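Glycerol dehydratase (Clostridium butyricum, PDB 1R9D) probably dehydrates glycerol without vitamin B12, as a lyase of the glycyl radical family related to pyruvate formate lyase. Local coordinates at residues 320-325 with 334-339. Sequence-based numbering, arbitrary orientation.
Sequences DINKVR and GGYPMY
Two irregular segments joined through helix 329-332 run 110° apart, and their backbones come nearest at Asn322 and Tyr336, whose CA atoms lie 6.3 Å apart. No direct backbone hydrogen bond links them; a water bridges instead, donating to Ile321 O at 2.9 Å and to Tyr336 O at 2.8 Å. The direct polar link comes from Arg325, whose chain, extended from CG to NE, delivers the guanidinium to the Pro337 carbonyl. NH2 binds Pro337 O at 3.0 Å in a nearly straight bond (N-H...O 168°), with the oxygen in the guanidinium plane, while Lys323 CG lies over the centre of one guanidinium face. NH2 also approaches the rim of the Tyr339 ring near CE1, and Pro337 CB sits over one face of that ring, offset toward the rim.

Met338 lies against Ile321, Asn322 and Lys323. Bent at chi2 and chi3, it sets CG 3.4 Å from Ile321 O, SD 3.6 Å from Lys323 CB, and CE against Ile321 CG2. The amide of Asn322 stands almost perpendicular to the Tyr336 ring (88°), with ND2 3.4 Å from CD2. CG of Asn322 is anti to its backbone N, and OD1 accepts the backbone N-H of Lys323; ND2 is bonded to Arg81 O. Lys323 NZ is hydrogen-bonded to Asn279 O and His281 ND1, and Tyr336 OH to Ala108 O.

Both loops belong to the pyruvate formate lyase-like part of the chain, between helix 304-317 and strand 341-344. The side chain of Tyr339 lies about 3 Å from the bound glycerol (nearest atoms), consistent with a contact beside the substrate pocket. The Pro337 carbonyl, its oxygen turned to the guanidinium, would favour the positive charge of Arg325, and the water gives two further carbonyl oxygens a donor.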
# COMPACT_ATOMS: atom_id res chain seq x y z
N ASP A 320 -17.69 -20.57 24.41
CA ASP A 320 -17.60 -21.49 23.28
C ASP A 320 -16.43 -21.16 22.36
O ASP A 320 -15.89 -22.03 21.68
CB ASP A 320 -18.90 -21.45 22.48
CG ASP A 320 -19.07 -22.68 21.60
OD1 ASP A 320 -19.84 -22.61 20.62
OD2 ASP A 320 -18.43 -23.71 21.91
N ILE A 321 -16.03 -19.89 22.34
CA ILE A 321 -14.93 -19.44 21.49
C ILE A 321 -13.57 -19.80 22.08
O ILE A 321 -13.36 -19.67 23.29
CB ILE A 321 -15.01 -17.91 21.28
CG1 ILE A 321 -16.38 -17.56 20.67
CG2 ILE A 321 -13.87 -17.44 20.37
CD1 ILE A 321 -16.59 -16.08 20.41
N ASN A 322 -12.65 -20.26 21.23
CA ASN A 322 -11.31 -20.60 21.68
C ASN A 322 -10.32 -20.18 20.60
O ASN A 322 -10.73 -19.86 19.48
CB ASN A 322 -11.17 -22.10 21.95
CG ASN A 322 -10.11 -22.41 23.00
OD1 ASN A 322 -9.19 -21.61 23.23
ND2 ASN A 322 -10.21 -23.58 23.62
N LYS A 323 -9.04 -20.20 20.93
CA LYS A 323 -7.99 -19.77 20.01
C LYS A 323 -6.67 -20.49 20.26
O LYS A 323 -6.05 -20.32 21.31
CB LYS A 323 -7.79 -18.25 20.17
CG LYS A 323 -6.56 -17.66 19.48
CD LYS A 323 -6.46 -16.16 19.81
CE LYS A 323 -5.27 -15.50 19.14
NZ LYS A 323 -5.25 -14.04 19.46
N VAL A 324 -6.22 -21.29 19.29
CA VAL A 324 -4.96 -22.01 19.44
C VAL A 324 -3.79 -21.05 19.15
O VAL A 324 -3.86 -20.22 18.25
CB VAL A 324 -4.90 -23.23 18.48
CG1 VAL A 324 -4.91 -22.76 17.03
CG2 VAL A 324 -3.66 -24.05 18.78
N ARG A 325 -2.73 -21.17 19.95
CA ARG A 325 -1.55 -20.33 19.81
C ARG A 325 -0.30 -21.20 19.83
O ARG A 325 -0.34 -22.33 20.33
CB ARG A 325 -1.45 -19.32 20.96
CG ARG A 325 -2.70 -18.47 21.19
CD ARG A 325 -2.43 -17.41 22.26
NE ARG A 325 -3.57 -16.52 22.48
CZ ARG A 325 -4.66 -16.83 23.17
NH1 ARG A 325 -4.78 -18.03 23.73
NH2 ARG A 325 -5.64 -15.95 23.30
N GLY A 334 -2.03 -18.47 29.22
CA GLY A 334 -2.47 -19.81 29.60
C GLY A 334 -3.91 -19.98 30.03
O GLY A 334 -4.52 -19.06 30.56
N GLY A 335 -4.46 -21.17 29.78
CA GLY A 335 -5.83 -21.46 30.18
C GLY A 335 -6.95 -21.21 29.18
O GLY A 335 -8.06 -20.86 29.59
N TYR A 336 -6.67 -21.38 27.89
CA TYR A 336 -7.67 -21.17 26.84
C TYR A 336 -8.39 -19.82 26.97
O TYR A 336 -9.60 -19.75 26.78
CB TYR A 336 -8.74 -22.25 26.90
CG TYR A 336 -8.26 -23.68 26.76
CD1 TYR A 336 -8.65 -24.65 27.69
CD2 TYR A 336 -7.49 -24.08 25.67
CE1 TYR A 336 -8.29 -25.99 27.53
CE2 TYR A 336 -7.12 -25.43 25.50
CZ TYR A 336 -7.53 -26.37 26.44
OH TYR A 336 -7.20 -27.70 26.28
N PRO A 337 -7.65 -18.73 27.26
CA PRO A 337 -8.28 -17.41 27.42
C PRO A 337 -8.61 -16.61 26.16
O PRO A 337 -7.84 -16.60 25.20
CB PRO A 337 -7.27 -16.67 28.29
CG PRO A 337 -5.98 -17.15 27.71
CD PRO A 337 -6.21 -18.65 27.55
N MET A 338 -9.76 -15.93 26.18
CA MET A 338 -10.19 -15.07 25.08
C MET A 338 -10.26 -13.62 25.57
O MET A 338 -10.35 -12.69 24.77
CB MET A 338 -11.56 -15.49 24.53
CG MET A 338 -11.52 -16.79 23.73
SD MET A 338 -10.22 -16.84 22.49
CE MET A 338 -10.69 -15.50 21.39
N TYR A 339 -10.24 -13.45 26.89
CA TYR A 339 -10.27 -12.12 27.52
C TYR A 339 -11.41 -11.19 27.07
O TYR A 339 -11.18 -10.02 26.78
CB TYR A 339 -8.94 -11.40 27.28
CG TYR A 339 -7.71 -12.21 27.61
CD1 TYR A 339 -7.06 -12.97 26.63
CD2 TYR A 339 -7.18 -12.22 28.90
CE1 TYR A 339 -5.93 -13.72 26.93
CE2 TYR A 339 -6.05 -12.97 29.21
CZ TYR A 339 -5.43 -13.71 28.22
OH TYR A 339 -4.31 -14.46 28.53
O HOH W 1 -11.64 -20.92 25.24